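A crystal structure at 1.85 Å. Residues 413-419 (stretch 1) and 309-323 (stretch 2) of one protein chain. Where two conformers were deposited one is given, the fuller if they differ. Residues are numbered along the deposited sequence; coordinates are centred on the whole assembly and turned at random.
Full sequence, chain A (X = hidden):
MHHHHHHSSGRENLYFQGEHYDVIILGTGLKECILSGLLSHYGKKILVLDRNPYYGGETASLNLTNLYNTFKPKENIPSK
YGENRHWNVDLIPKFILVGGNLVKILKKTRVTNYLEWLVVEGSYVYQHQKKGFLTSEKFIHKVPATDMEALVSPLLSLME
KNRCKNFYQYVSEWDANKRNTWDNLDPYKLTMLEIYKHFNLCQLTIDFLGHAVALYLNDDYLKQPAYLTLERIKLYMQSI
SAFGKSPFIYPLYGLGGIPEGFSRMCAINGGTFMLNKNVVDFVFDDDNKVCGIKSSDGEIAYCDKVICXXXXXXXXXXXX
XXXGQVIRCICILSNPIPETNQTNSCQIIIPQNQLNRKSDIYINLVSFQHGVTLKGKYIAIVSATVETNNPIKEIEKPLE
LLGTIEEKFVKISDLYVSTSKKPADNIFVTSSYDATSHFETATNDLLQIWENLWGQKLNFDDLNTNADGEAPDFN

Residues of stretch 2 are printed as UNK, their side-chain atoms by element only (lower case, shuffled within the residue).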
# COMPACT_ATOMS: atom_id res chain seq x y z
N SER A 413 -0.65 -14.36 -6.18
CA SER A 413 0.49 -13.88 -6.98
C SER A 413 1.82 -14.21 -6.29
O SER A 413 1.93 -14.14 -5.05
CB SER A 413 0.39 -12.37 -7.19
OG SER A 413 -0.81 -11.99 -7.85
N ASP A 414 2.86 -14.49 -7.09
CA ASP A 414 4.20 -14.66 -6.56
C ASP A 414 4.76 -13.30 -6.15
O ASP A 414 4.50 -12.28 -6.79
CB ASP A 414 5.14 -15.34 -7.58
CG ASP A 414 4.75 -16.77 -7.89
OD1 ASP A 414 4.21 -17.50 -7.05
OD2 ASP A 414 5.01 -17.17 -9.04
N LEU A 415 5.50 -13.29 -5.05
CA LEU A 415 6.19 -12.10 -4.55
C LEU A 415 7.67 -12.21 -4.87
O LEU A 415 8.34 -13.17 -4.43
CB LEU A 415 6.04 -11.97 -3.03
CG LEU A 415 4.63 -11.72 -2.49
CD1 LEU A 415 4.59 -11.83 -0.94
CD2 LEU A 415 4.10 -10.36 -2.98
N TYR A 416 8.15 -11.24 -5.65
CA TYR A 416 9.55 -11.09 -5.98
C TYR A 416 10.16 -9.85 -5.36
O TYR A 416 9.49 -8.82 -5.16
CB TYR A 416 9.74 -10.96 -7.49
CG TYR A 416 9.36 -12.20 -8.22
CD1 TYR A 416 10.21 -13.31 -8.23
CD2 TYR A 416 8.16 -12.28 -8.91
CE1 TYR A 416 9.88 -14.46 -8.94
CE2 TYR A 416 7.79 -13.45 -9.59
CZ TYR A 416 8.67 -14.52 -9.61
OH TYR A 416 8.34 -15.69 -10.30
N VAL A 417 11.43 -9.99 -5.03
CA VAL A 417 12.27 -8.86 -4.74
C VAL A 417 13.47 -8.90 -5.67
O VAL A 417 13.78 -9.92 -6.26
CB VAL A 417 12.73 -8.84 -3.26
CG1 VAL A 417 11.52 -8.74 -2.27
CG2 VAL A 417 13.63 -10.05 -2.92
N SER A 418 14.14 -7.77 -5.80
CA SER A 418 15.31 -7.69 -6.65
C SER A 418 16.48 -8.33 -5.92
O SER A 418 16.52 -8.34 -4.71
CB SER A 418 15.60 -6.23 -6.96
OG SER A 418 15.97 -5.57 -5.76
N THR A 419 17.44 -8.90 -6.65
CA THR A 419 18.60 -9.55 -6.01
C THR A 419 19.73 -8.58 -5.60
O THR A 419 20.63 -8.97 -4.88
CB THR A 419 19.20 -10.62 -6.91
OG1 THR A 419 19.47 -10.05 -8.18
CG2 THR A 419 18.25 -11.80 -7.06
N UNK A 309 9.12 -3.86 -13.88
CA UNK A 309 8.58 -4.82 -12.91
C UNK A 309 9.12 -6.23 -13.19
O UNK A 309 9.72 -6.47 -14.25
o UNK A 309 6.32 -6.53 -14.18
c UNK A 309 6.36 -5.30 -14.05
c UNK A 309 7.06 -4.71 -12.85
o UNK A 309 5.76 -4.51 -14.78
N UNK A 310 8.92 -7.18 -12.26
CA UNK A 310 9.52 -8.49 -12.40
C UNK A 310 9.11 -9.26 -13.66
O UNK A 310 9.89 -10.10 -14.15
c UNK A 310 8.93 -8.14 -10.12
c UNK A 310 8.28 -7.01 -10.93
c UNK A 310 9.08 -9.21 -11.10
N UNK A 311 7.95 -8.96 -14.22
CA UNK A 311 7.48 -9.69 -15.40
C UNK A 311 8.35 -9.46 -16.62
O UNK A 311 8.28 -10.26 -17.56
c UNK A 311 6.03 -9.36 -15.75
o UNK A 311 5.87 -8.08 -16.28
N UNK A 312 9.14 -8.39 -16.63
CA UNK A 312 10.00 -8.06 -17.77
C UNK A 312 11.40 -8.68 -17.70
O UNK A 312 12.18 -8.58 -18.69
c UNK A 312 7.33 -5.49 -20.37
c UNK A 312 6.38 -5.00 -19.48
c UNK A 312 7.82 -5.49 -17.63
o UNK A 312 5.16 -4.51 -19.93
c UNK A 312 10.08 -6.54 -17.97
c UNK A 312 6.63 -5.00 -18.12
c UNK A 312 8.80 -6.00 -18.51
c UNK A 312 8.53 -5.99 -19.87
N UNK A 313 11.70 -9.37 -16.61
CA UNK A 313 13.03 -9.96 -16.42
C UNK A 313 12.97 -11.43 -16.10
O UNK A 313 13.92 -11.99 -15.53
c UNK A 313 13.10 -9.19 -13.95
c UNK A 313 14.15 -7.75 -15.77
c UNK A 313 13.84 -9.19 -15.33
N UNK A 314 11.89 -12.09 -16.52
CA UNK A 314 11.72 -13.50 -16.18
C UNK A 314 12.69 -14.40 -16.95
O UNK A 314 12.89 -15.55 -16.54
c UNK A 314 10.29 -13.95 -16.44
c UNK A 314 8.60 -15.40 -13.98
s UNK A 314 9.41 -13.81 -13.85
c UNK A 314 9.27 -13.30 -15.56
N UNK A 315 13.24 -13.87 -18.04
CA UNK A 315 14.26 -14.55 -18.85
C UNK A 315 15.71 -14.26 -18.45
O UNK A 315 16.63 -14.89 -18.98
n UNK A 315 14.51 -10.74 -21.48
c UNK A 315 14.15 -12.73 -20.63
c UNK A 315 13.69 -10.58 -20.45
c UNK A 315 14.82 -12.06 -21.60
c UNK A 315 14.07 -14.19 -20.34
n UNK A 315 13.45 -11.77 -19.92
N UNK A 316 15.91 -13.33 -17.53
CA UNK A 316 17.25 -12.86 -17.16
C UNK A 316 17.71 -13.49 -15.86
O UNK A 316 16.92 -13.65 -14.89
c UNK A 316 17.31 -11.35 -17.02
c UNK A 316 17.28 -9.06 -17.90
c UNK A 316 17.01 -10.51 -18.25
c UNK A 316 17.86 -10.98 -19.46
N UNK A 317 18.99 -13.80 -15.83
CA UNK A 317 19.66 -14.48 -14.73
C UNK A 317 19.88 -13.55 -13.54
O UNK A 317 20.26 -12.41 -13.72
c UNK A 317 21.01 -15.00 -15.25
c UNK A 317 23.31 -17.01 -16.00
c UNK A 317 21.82 -15.83 -14.30
c UNK A 317 23.25 -16.07 -14.82
n UNK A 317 24.73 -17.14 -16.55
N UNK A 318 19.58 -14.04 -12.33
CA UNK A 318 19.93 -13.37 -11.09
C UNK A 318 19.43 -11.92 -11.01
O UNK A 318 20.17 -11.00 -10.62
o UNK A 318 21.03 -13.47 -8.50
c UNK A 318 21.82 -13.20 -9.42
c UNK A 318 21.44 -13.45 -10.86
n UNK A 318 23.01 -12.68 -9.20
N UNK A 319 18.18 -11.72 -11.39
CA UNK A 319 17.53 -10.40 -11.31
C UNK A 319 16.53 -10.34 -10.18
O UNK A 319 16.46 -9.33 -9.48
n UNK A 319 19.35 -6.42 -12.95
c UNK A 319 18.78 -8.77 -13.55
c UNK A 319 18.26 -7.38 -13.25
c UNK A 319 17.68 -9.80 -13.82
c UNK A 319 16.79 -10.06 -12.60
N UNK A 320 15.76 -11.40 -10.01
CA UNK A 320 14.73 -11.44 -8.97
C UNK A 320 14.78 -12.75 -8.20
O UNK A 320 15.26 -13.78 -8.70
c UNK A 320 13.31 -11.25 -9.54
c UNK A 320 11.71 -12.05 -11.35
c UNK A 320 13.15 -9.81 -10.05
c UNK A 320 13.03 -12.27 -10.65
N UNK A 321 14.26 -12.69 -6.98
CA UNK A 321 14.18 -13.84 -6.10
C UNK A 321 12.74 -13.89 -5.60
O UNK A 321 12.23 -12.88 -5.16
c UNK A 321 16.26 -14.20 -2.81
c UNK A 321 15.13 -13.59 -4.95
c UNK A 321 16.15 -12.79 -2.14
c UNK A 321 15.07 -14.52 -3.75
n UNK A 321 17.46 -12.33 -1.53
N UNK A 322 12.10 -15.05 -5.69
CA UNK A 322 10.78 -15.25 -5.13
C UNK A 322 10.89 -15.43 -3.61
O UNK A 322 11.67 -16.26 -3.11
n UNK A 322 5.91 -19.42 -6.07
c UNK A 322 6.91 -18.61 -5.21
c UNK A 322 8.69 -16.76 -5.29
c UNK A 322 8.05 -17.95 -6.03
c UNK A 322 10.09 -16.43 -5.82
N UNK A 323 10.12 -14.63 -2.87
CA UNK A 323 10.14 -14.72 -1.40
C UNK A 323 8.87 -15.28 -0.79
O UNK A 323 8.78 -15.41 0.45
c UNK A 323 11.83 -12.89 -1.10
c UNK A 323 9.37 -12.28 -1.03
c UNK A 323 10.44 -13.35 -0.72
c UNK A 323 9.52 -10.98 -0.19

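Position 309 carries two carbons, the second bearing two oxygens, and lies out of reach of stretch 1. A carboxylate on one methylene is aspartate, Asp309. At 310 three carbons close a ring onto the backbone N, which only proline does; CB of Pro310 lies 3.9 Å from CD2 of Tyr416. Position 311 has one carbon and one oxygen, hence Ser311, pointing away from stretch 1. Its N and OG both donate to Asp309 OD1, at 2.9 and 2.6 Å, so the carboxylate secures the start of this short 3-10 segment.

Position 312 has one carbon, then a six-carbon ring bearing an oxygen: Tyr312, buried and without contact here. Position 313 shows a single carbon carrying two more; with no heteroatom this is Val313. Position 314 is an unbranched chain of two carbons, a sulfur and a terminal carbon, therefore Met314. Its CB points sideways, but its end comes nearer: CE is 3.7 Å from OH of Tyr416, and SD lies 5.0 Å from the ring centroid of Tyr416, 35° off the normal, an oblique approach.

Position 315 bears a five-membered ring of three carbons and two nitrogens on one carbon, His315. Position 316 has four carbons forked at the second, Leu316, which closes a type I turn begun at Val313: its N donates to Val313 O at 3.1 Å. At 317 four carbons in a row end in nitrogen, Lys317; none of these three reaches stretch 1. Position 318 has two carbons, the second carrying one oxygen and one nitrogen. An amide this short is Asn318, whose backbone O accepts from Thr419 OG1 at 2.7 Å.

Position 319 again has four carbons ending in nitrogen, Lys319. Its side chain points away, yet its O accepts from Thr419 N at 3.0 Å. Position 320 has four carbons forked at the first, one arm two carbons long: Ile320. Its CD1 sits over one face of the Tyr416 ring, 3.9 Å from the centroid and 19° off the normal, a CH-pi contact.

Positions 321 and 322 both repeat the four-carbon, one-nitrogen chain, giving Lys321 and Lys322. CE of Lys321 packs 3.8 Å from CG2 of Val417, whereas the nearly straight chain of Lys322, every chi in t, brings NZ to 2.7 Å from Asp414 OD1 in a salt bridge. Position 323, four carbons forked at the first with a two-carbon arm, is Ile323; its CD1 lies 3.7 Å from CG1 of Val417.

The contact rests on antiparallel strand pairing. Val417 and Lys321 exchange backbone bonds, Lys321 N to Val417 O at 2.9 Å and Val417 N to Lys321 O at 3.0 Å, and Ile323 N to Leu415 O at 2.8 Å extends the ladder. Tyr416 and Lys322 share one sheet face, Val417 and Lys321 the other. The tyrosine ring gathers Ile320, Pro310 and Met314 around it, joining the strand to the preceding loop, while the salt bridge and the Thr419 bonds reinforce its two ends.

Stretch 2 (309-323) DPSYVMHLKNKIKKI
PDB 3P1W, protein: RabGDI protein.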